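Local structure of lysosome-associated membrane glycoprotein 1 (Mus musculus, 5GV0) at residues A[21-26]-A[135-140]; A[109-114]-A[125-130]. The protein is a heavily glycosylated protein of the lysosomal membrane, whose membrane-proximal luminal domain, crystallised here, probably contributes to its assembly with other copies. All coordinates share one frame; numbering follows the deposited sequence.

Contact 1: residues A[21-26]-A[135-140]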
ATOM      1  N   MET A  21      -4.132  -7.566  -3.908  1.00  9.79           N
ATOM      2  CA  MET A  21      -4.806  -6.288  -3.774  1.00  9.17           C
ATOM      3  C   MET A  21      -4.798  -5.462  -5.037  1.00 10.39           C
ATOM      4  O   MET A  21      -3.908  -5.597  -5.884  1.00 10.47           O
ATOM      5  CB  MET A  21      -4.184  -5.477  -2.629  1.00 12.45           C
ATOM      6  CG  MET A  21      -2.697  -5.227  -2.764  1.00 10.13           C
ATOM      7  SD  MET A  21      -2.061  -4.548  -1.218  1.00 13.16           S
ATOM      8  CE  MET A  21      -0.320  -4.441  -1.605  1.00 15.04           C
ATOM      9  N   ALA A  22      -5.812  -4.605  -5.133  1.00 10.18           N
ATOM     10  CA  ALA A  22      -5.955  -3.648  -6.215  1.00 10.65           C
ATOM     11  C   ALA A  22      -5.801  -2.247  -5.640  1.00 11.10           C
ATOM     12  O   ALA A  22      -6.541  -1.866  -4.729  1.00 13.53           O
ATOM     13  CB  ALA A  22      -7.314  -3.815  -6.898  1.00 12.81           C
ATOM     14  N   LEU A  23      -4.839  -1.493  -6.166  1.00  9.62           N
ATOM     15  CA  LEU A  23      -4.470  -0.195  -5.611  1.00 10.05           C
ATOM     16  C   LEU A  23      -4.482   0.902  -6.659  1.00 11.59           C
ATOM     17  O   LEU A  23      -4.203   0.662  -7.830  1.00 12.28           O
ATOM     18  CB  LEU A  23      -3.085  -0.257  -4.977  1.00 13.31           C
ATOM     19  CG  LEU A  23      -2.825  -1.319  -3.907  1.00 12.39           C
ATOM     20  CD1 LEU A  23      -1.358  -1.286  -3.547  1.00 14.37           C
ATOM     21  CD2 LEU A  23      -3.678  -1.074  -2.680  1.00 14.21           C
ATOM     22  N   GLN A  24      -4.777   2.117  -6.210  1.00 11.21           N
ATOM     23  CA  GLN A  24      -4.889   3.266  -7.091  1.00 11.76           C
ATOM     24  C   GLN A  24      -4.436   4.513  -6.355  1.00 12.48           C
ATOM     25  O   GLN A  24      -4.845   4.742  -5.217  1.00 14.50           O
ATOM     26  CB  GLN A  24      -6.330   3.405  -7.560  1.00 11.91           C
ATOM     27  CG  GLN A  24      -6.664   4.661  -8.328  1.00 13.89           C
ATOM     28  CD  GLN A  24      -8.137   4.698  -8.651  1.00 15.01           C
ATOM     29  OE1 GLN A  24      -8.942   5.195  -7.865  1.00 18.51           O
ATOM     30  NE2 GLN A  24      -8.504   4.129  -9.792  1.00 19.89           N
ATOM     31  N   LEU A  25      -3.578   5.301  -6.986  1.00 10.21           N
ATOM     32  CA  LEU A  25      -3.188   6.594  -6.432  1.00 10.75           C
ATOM     33  C   LEU A  25      -4.112   7.672  -6.971  1.00 12.36           C
ATOM     34  O   LEU A  25      -4.314   7.774  -8.172  1.00 13.79           O
ATOM     35  CB  LEU A  25      -1.738   6.920  -6.775  1.00 13.28           C
ATOM     36  CG  LEU A  25      -0.707   5.894  -6.310  1.00 16.76           C
ATOM     37  CD1 LEU A  25       0.591   6.113  -7.055  1.00 20.93           C
ATOM     38  CD2 LEU A  25      -0.495   6.016  -4.813  1.00 19.15           C
ATOM     39  N   ASN A  26      -4.677   8.471  -6.079  1.00  9.16           N
ATOM     40  CA  ASN A  26      -5.502   9.602  -6.473  1.00 12.50           C
ATOM     41  C   ASN A  26      -4.737  10.867  -6.111  1.00 12.70           C
ATOM     42  O   ASN A  26      -4.549  11.167  -4.927  1.00 11.46           O
ATOM     43  CB  ASN A  26      -6.870   9.540  -5.778  1.00 13.01           C
ATOM     44  CG  ASN A  26      -7.807  10.669  -6.187  1.00 28.35           C
ATOM     45  OD1 ASN A  26      -7.401  11.820  -6.321  1.00 24.13           O
ATOM     46  ND2 ASN A  26      -9.081  10.336  -6.365  1.00 41.96           N
ATOM     47  N   LEU A 135      -4.378   7.057  -1.135  1.00 11.34           N
ATOM     48  CA  LEU A 135      -4.145   5.715  -1.634  1.00 10.98           C
ATOM     49  C   LEU A 135      -5.461   4.973  -1.570  1.00 12.43           C
ATOM     50  O   LEU A 135      -5.970   4.697  -0.482  1.00 12.16           O
ATOM     51  CB  LEU A 135      -3.082   4.996  -0.807  1.00 10.23           C
ATOM     52  CG  LEU A 135      -2.858   3.521  -1.144  1.00 10.51           C
ATOM     53  CD1 LEU A 135      -2.272   3.347  -2.542  1.00 13.94           C
ATOM     54  CD2 LEU A 135      -1.969   2.864  -0.094  1.00 13.98           C
ATOM     55  N   ASN A 136      -6.022   4.677  -2.735  1.00 11.17           N
ATOM     56  CA  ASN A 136      -7.289   3.971  -2.812  1.00  9.51           C
ATOM     57  C   ASN A 136      -7.044   2.476  -2.855  1.00 11.84           C
ATOM     58  O   ASN A 136      -6.475   1.941  -3.807  1.00 12.97           O
ATOM     59  CB  ASN A 136      -8.086   4.458  -4.022  1.00 10.95           C
ATOM     60  CG  ASN A 136      -8.422   5.930  -3.918  1.00 19.23           C
ATOM     61  OD1 ASN A 136      -8.327   6.521  -2.838  1.00 20.55           O
ATOM     62  ND2 ASN A 136      -8.827   6.530  -5.030  1.00 19.36           N
ATOM     63  N   VAL A 137      -7.425   1.825  -1.761  1.00 14.21           N
ATOM     64  CA  VAL A 137      -7.330   0.383  -1.625  1.00 12.93           C
ATOM     65  C   VAL A 137      -8.665  -0.164  -2.071  1.00 16.28           C
ATOM     66  O   VAL A 137      -9.629  -0.203  -1.303  1.00 16.15           O
ATOM     67  CB  VAL A 137      -7.009  -0.038  -0.185  1.00 13.43           C
ATOM     68  CG1 VAL A 137      -6.830  -1.539  -0.117  1.00 14.91           C
ATOM     69  CG2 VAL A 137      -5.751   0.664   0.298  1.00 15.70           C
ATOM     70  N   PHE A 138      -8.722  -0.545  -3.336  1.00 14.82           N
ATOM     71  CA  PHE A 138      -9.979  -0.899  -3.972  1.00 14.83           C
ATOM     72  C   PHE A 138     -10.461  -2.242  -3.445  1.00 13.52           C
ATOM     73  O   PHE A 138     -11.646  -2.415  -3.145  1.00 15.89           O
ATOM     74  CB  PHE A 138      -9.804  -0.920  -5.494  1.00 15.93           C
ATOM     75  CG  PHE A 138     -11.070  -1.164  -6.240  1.00 16.15           C
ATOM     76  CD1 PHE A 138     -11.942  -0.120  -6.499  1.00 21.09           C
ATOM     77  CD2 PHE A 138     -11.395  -2.435  -6.684  1.00 18.75           C
ATOM     78  CE1 PHE A 138     -13.118  -0.347  -7.188  1.00 20.72           C
ATOM     79  CE2 PHE A 138     -12.566  -2.667  -7.374  1.00 18.60           C
ATOM     80  CZ  PHE A 138     -13.428  -1.623  -7.623  1.00 22.61           C
ATOM     81  N   SER A 139      -9.535  -3.185  -3.320  1.00 14.02           N
ATOM     82  CA  SER A 139      -9.801  -4.428  -2.603  1.00 15.68           C
ATOM     83  C   SER A 139      -8.479  -4.972  -2.094  1.00 12.98           C
ATOM     84  O   SER A 139      -7.418  -4.638  -2.628  1.00 13.25           O
ATOM     85  CB  SER A 139     -10.501  -5.457  -3.489  1.00 13.81           C
ATOM     86  OG  SER A 139      -9.622  -5.948  -4.479  1.00 18.32           O
ATOM     87  N   VAL A 140      -8.530  -5.799  -1.058  1.00 12.05           N
ATOM     88  CA  VAL A 140      -7.292  -6.236  -0.443  1.00 12.77           C
ATOM     89  C   VAL A 140      -7.463  -7.478   0.409  1.00 11.68           C
ATOM     90  O   VAL A 140      -8.448  -7.625   1.131  1.00 12.10           O
ATOM     91  CB  VAL A 140      -6.688  -5.103   0.425  1.00 12.73           C
ATOM     92  CG1 VAL A 140      -7.708  -4.613   1.464  1.00 13.10           C
ATOM     93  CG2 VAL A 140      -5.392  -5.531   1.093  1.00 13.37           C
TER
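Strands 21-26 and 135-138 run antiparallel, their axes 4.8 Å apart at closest approach and their directions 154° apart, and a classic beta bulge, with Phe138 and Ser139 both opposite Ala22, shifts the register by one residue. Ala22 serves both bulge residues: its N donates to Ser139 O at 3.0 Å, while its O accepts from Phe138 N. Gln24 and Asn136 form a regular hydrogen-bonded pair, closed by Asn136 N to Gln24 O at 2.7 Å and by Gln24 N to Asn136 O. These two residues are also joined through their side chains. CG of Gln24 stands anti to the backbone N and the chain runs on extended; its OE1 accepts from Asn136 ND2 at 3.1 Å. This side-chain hydrogen bond is almost straight, 171° at the hydrogen, and uses a lone pair of OE1, although the two amide planes are turned 66° apart. The remaining amide atoms bind further out: Gln24 NE2 to Asn42 OD1, and Asn136 OD1 to His126 ND1 and Ser134 OG. On the other face the contact is apolar. Leu23 and Val137 lie side by side, CD2 of the leucine 4.0 Å from CG2 of the valine. Leu25 CD2 meets Leu135 CD1 at 3.9 Å, and Met21 CB rests on Val140 CG2 at the same distance. Leu71 of strand 67-76 covers Met21 and Leu135, while Leu69 covers Leu25, so this face looks into the interior between the two sheets. The opposite face mixes linked amides with apolar contact between Ala22 and Phe138, and bonds at both ends of each amide fix its rotation.

Contact 2: residues A[109-114]-A[125-130]. With NAG (2-acetamido-2-deoxy-beta-D-glucopyranose), chain D.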
ATOM      1  N   LYS A 109      -2.603   4.330  10.047  1.00 12.18           N
ATOM      2  CA  LYS A 109      -3.007   3.075  10.661  1.00 13.05           C
ATOM      3  C   LYS A 109      -4.212   2.542   9.915  1.00 15.70           C
ATOM      4  O   LYS A 109      -5.358   2.912  10.198  1.00 19.70           O
ATOM      5  CB  LYS A 109      -3.311   3.235  12.153  1.00 13.93           C
ATOM      6  CG  LYS A 109      -3.667   1.906  12.821  1.00 18.41           C
ATOM      7  CD  LYS A 109      -3.595   1.976  14.339  1.00 24.45           C
ATOM      8  CE  LYS A 109      -2.158   1.904  14.829  1.00 25.67           C
ATOM      9  NZ  LYS A 109      -2.083   1.853  16.317  1.00 27.53           N
ATOM     10  N   ALA A 110      -3.940   1.702   8.925  1.00 11.53           N
ATOM     11  CA  ALA A 110      -4.989   1.101   8.124  1.00 11.87           C
ATOM     12  C   ALA A 110      -4.659  -0.362   7.893  1.00 11.37           C
ATOM     13  O   ALA A 110      -3.573  -0.821   8.258  1.00 12.72           O
ATOM     14  CB  ALA A 110      -5.146   1.846   6.792  1.00 13.42           C
ATOM     15  N   LEU A 111      -5.605  -1.085   7.300  1.00 13.22           N
ATOM     16  CA  LEU A 111      -5.427  -2.499   6.974  1.00 11.62           C
ATOM     17  C   LEU A 111      -4.985  -3.286   8.214  1.00 14.27           C
ATOM     18  O   LEU A 111      -4.144  -4.179   8.139  1.00 13.43           O
ATOM     19  CB  LEU A 111      -4.410  -2.662   5.832  1.00 11.05           C
ATOM     20  CG  LEU A 111      -4.505  -1.702   4.641  1.00 13.98           C
ATOM     21  CD1 LEU A 111      -3.485  -2.082   3.559  1.00 13.27           C
ATOM     22  CD2 LEU A 111      -5.920  -1.664   4.063  1.00 15.07           C
ATOM     23  N   GLN A 112      -5.565  -2.946   9.358  1.00 13.85           N
ATOM     24  CA  GLN A 112      -5.135  -3.520  10.623  1.00 13.21           C
ATOM     25  C   GLN A 112      -5.769  -4.877  10.892  1.00 11.91           C
ATOM     26  O   GLN A 112      -6.981  -5.051  10.749  1.00 14.01           O
ATOM     27  CB  GLN A 112      -5.455  -2.564  11.768  1.00 13.57           C
ATOM     28  CG  GLN A 112      -4.979  -3.061  13.133  1.00 15.60           C
ATOM     29  CD  GLN A 112      -5.097  -2.009  14.219  1.00 23.70           C
ATOM     30  OE1 GLN A 112      -4.112  -1.368  14.586  1.00 24.80           O
ATOM     31  NE2 GLN A 112      -6.303  -1.834  14.747  1.00 28.78           N
ATOM     32  N   ALA A 113      -4.942  -5.832  11.302  1.00 11.20           N
ATOM     33  CA  ALA A 113      -5.432  -7.147  11.672  1.00 11.29           C
ATOM     34  C   ALA A 113      -4.519  -7.800  12.695  1.00 11.48           C
ATOM     35  O   ALA A 113      -3.369  -7.397  12.885  1.00 11.65           O
ATOM     36  CB  ALA A 113      -5.562  -8.042  10.439  1.00 10.68           C
ATOM     37  N   THR A 114      -5.058  -8.815  13.355  1.00 10.95           N
ATOM     38  CA  THR A 114      -4.314  -9.636  14.285  1.00 10.19           C
ATOM     39  C   THR A 114      -3.145 -10.345  13.615  1.00 11.31           C
ATOM     40  O   THR A 114      -3.295 -10.948  12.555  1.00 11.09           O
ATOM     41  CB  THR A 114      -5.233 -10.681  14.909  1.00 13.14           C
ATOM     42  OG1 THR A 114      -6.385 -10.027  15.469  1.00 13.67           O
ATOM     43  CG2 THR A 114      -4.504 -11.486  15.973  1.00 16.43           C
ATOM     44  N   GLU A 125     -11.438   1.640   0.132  1.00 13.63           N
ATOM     45  CA  GLU A 125     -11.034   2.552   1.199  1.00 14.81           C
ATOM     46  C   GLU A 125     -10.084   3.604   0.661  1.00 14.85           C
ATOM     47  O   GLU A 125      -9.050   3.284   0.079  1.00 15.98           O
ATOM     48  CB  GLU A 125     -10.369   1.814   2.364  1.00 13.57           C
ATOM     49  CG  GLU A 125     -10.051   2.759   3.532  1.00 17.39           C
ATOM     50  CD  GLU A 125      -9.311   2.094   4.674  1.00 18.95           C
ATOM     51  OE1 GLU A 125      -9.074   0.873   4.604  1.00 20.96           O
ATOM     52  OE2 GLU A 125      -8.962   2.800   5.645  1.00 19.76           O
ATOM     53  N   HIS A 126     -10.434   4.865   0.868  1.00 13.83           N
ATOM     54  CA  HIS A 126      -9.588   5.964   0.443  1.00 12.80           C
ATOM     55  C   HIS A 126      -8.731   6.409   1.611  1.00 14.41           C
ATOM     56  O   HIS A 126      -9.195   7.114   2.504  1.00 16.78           O
ATOM     57  CB  HIS A 126     -10.439   7.120  -0.081  1.00 13.67           C
ATOM     58  CG  HIS A 126     -11.385   6.719  -1.170  1.00 18.44           C
ATOM     59  ND1 HIS A 126     -10.973   6.472  -2.459  1.00 31.81           N
ATOM     60  CD2 HIS A 126     -12.724   6.520  -1.157  1.00 33.16           C
ATOM     61  CE1 HIS A 126     -12.018   6.141  -3.199  1.00 25.94           C
ATOM     62  NE2 HIS A 126     -13.092   6.162  -2.432  1.00 30.81           N
ATOM     63  N   ILE A 127      -7.482   5.967   1.616  1.00 11.06           N
ATOM     64  CA  ILE A 127      -6.581   6.276   2.717  1.00 11.65           C
ATOM     65  C   ILE A 127      -5.900   7.617   2.490  1.00 11.28           C
ATOM     66  O   ILE A 127      -5.158   7.793   1.529  1.00 12.16           O
ATOM     67  CB  ILE A 127      -5.516   5.190   2.896  1.00 10.81           C
ATOM     68  CG1 ILE A 127      -6.173   3.832   3.153  1.00 12.49           C
ATOM     69  CG2 ILE A 127      -4.587   5.556   4.047  1.00 12.43           C
ATOM     70  CD1 ILE A 127      -5.177   2.675   3.187  1.00 13.72           C
ATOM     71  N   PHE A 128      -6.178   8.568   3.376  1.00  9.89           N
ATOM     72  CA  PHE A 128      -5.566   9.887   3.319  1.00  9.94           C
ATOM     73  C   PHE A 128      -4.061   9.774   3.539  1.00  9.92           C
ATOM     74  O   PHE A 128      -3.616   9.220   4.539  1.00 11.75           O
ATOM     75  CB  PHE A 128      -6.210  10.795   4.379  1.00  9.92           C
ATOM     76  CG  PHE A 128      -5.696  12.214   4.401  1.00 10.04           C
ATOM     77  CD1 PHE A 128      -4.497  12.533   5.024  1.00 11.58           C
ATOM     78  CD2 PHE A 128      -6.456  13.244   3.861  1.00 12.66           C
ATOM     79  CE1 PHE A 128      -4.047  13.845   5.069  1.00 13.10           C
ATOM     80  CE2 PHE A 128      -6.010  14.562   3.911  1.00 13.26           C
ATOM     81  CZ  PHE A 128      -4.806  14.858   4.516  1.00 11.49           C
ATOM     82  N   VAL A 129      -3.281  10.285   2.594  1.00  9.11           N
ATOM     83  CA  VAL A 129      -1.830  10.351   2.765  1.00  9.01           C
ATOM     84  C   VAL A 129      -1.419  11.810   2.959  1.00  8.95           C
ATOM     85  O   VAL A 129      -0.730  12.143   3.922  1.00  9.85           O
ATOM     86  CB  VAL A 129      -1.081   9.721   1.573  1.00  9.47           C
ATOM     87  CG1 VAL A 129       0.417   9.857   1.754  1.00  9.94           C
ATOM     88  CG2 VAL A 129      -1.465   8.250   1.425  1.00 11.12           C
ATOM     89  N   SER A 130      -1.863  12.681   2.052  1.00  9.60           N
ATOM     90  CA  SER A 130      -1.753  14.129   2.240  1.00  8.51           C
ATOM     91  C   SER A 130      -3.019  14.778   1.717  1.00 11.67           C
ATOM     92  O   SER A 130      -3.882  14.090   1.166  1.00 11.81           O
ATOM     93  CB  SER A 130      -0.535  14.702   1.518  1.00 12.34           C
ATOM     94  OG  SER A 130      -0.774  14.785   0.123  1.00 14.01           O
TER
HETATM   95  C1  NAG D 403      -0.928  11.676   7.846  1.00 10.87           C
HETATM   96  C2  NAG D 403      -1.342  13.138   7.999  1.00 11.80           C
HETATM   97  C3  NAG D 403      -1.966  13.347   9.372  1.00 13.43           C
HETATM   98  C4  NAG D 403      -3.112  12.367   9.592  1.00 12.69           C
HETATM   99  C5  NAG D 403      -2.640  10.939   9.328  1.00 12.30           C
HETATM  100  C6  NAG D 403      -3.756   9.921   9.399  1.00 12.53           C
HETATM  101  C7  NAG D 403      -0.120  14.896   6.780  1.00 10.35           C
HETATM  102  C8  NAG D 403       1.090  15.781   6.774  1.00 14.80           C
HETATM  103  N2  NAG D 403      -0.220  14.047   7.812  1.00 11.44           N
HETATM  104  O3  NAG D 403      -2.429  14.686   9.492  1.00 19.13           O
HETATM  105  O4  NAG D 403      -3.547  12.458  10.945  1.00 16.85           O
HETATM  106  O5  NAG D 403      -2.073  10.845   8.011  1.00 11.60           O
HETATM  107  O6  NAG D 403      -4.857  10.310   8.590  1.00 14.43           O
HETATM  108  O7  NAG D 403      -0.958  14.944   5.883  1.00 14.53           O
HETATM  109  O   HOH W   1      -8.251  -0.334   6.883  1.00 17.94           O
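Ile127 reaches over to Ala110 with the end of its longer branch, CD1 lying 3.7 Å from the alanine CB. CG1 stands beside the backbone N, anti to the carbonyl carbon (chi1 -58°), and the branch is extended beyond it. Leu111 CD2 is a looser neighbour of the same methyl, at 4.5 Å. Glu125, also extended, brings its carboxylate near these apolar groups: OE2 lies 4.1 Å from Ala110 CB, and OE1 is equally far from Leu111 CD2. The polar link is made by water, which accepts from Leu111 N at 2.8 Å and donates to Glu125 OE1 at 2.7 Å. Where the chain turns at Leu111, the backbone N-H is thereby satisfied, and the carboxylate is tied to the backbone of the turn through the water, with no direct hydrogen bond between them. Farther along, an N-linked sugar borders segment 125-130, its acetamido O7 at the edge of the Phe128 ring, 3.4 Å from CE1. The two segments do not pair as strands. Ala110 and Ala113 bond through their backbones to Leu84 and Phe82 of strand 81-92, whereas Glu125 and Ile127 pair with Val137 and Leu135 of strand 133-138; the contact therefore bridges the two sheets, with Tyr119 of strand 118-121 touching both Leu111 and Glu125.

How the contacts relate
Both contacts are largely buried, but they join the fold in different ways. Contact 1 pairs neighbouring strands within one sheet, through backbone bonds and a large shared surface of 528 Å². Contact 2 spans the gap between that sheet and the other one, burying 131 Å² through a few methyl groups and a bridging water, with a glycan beside the end of segment 125-130. Strands 125-128 and 133-138 are consecutive in the chain and antiparallel neighbours in the first sheet, where Val137 N probably donates to Glu125 O, so the two contacts touch directly. Val137 CG2 packs on Ile127 CD1 in the interior, and along the sequence contact 2 is nested inside the loop closed by contact 1.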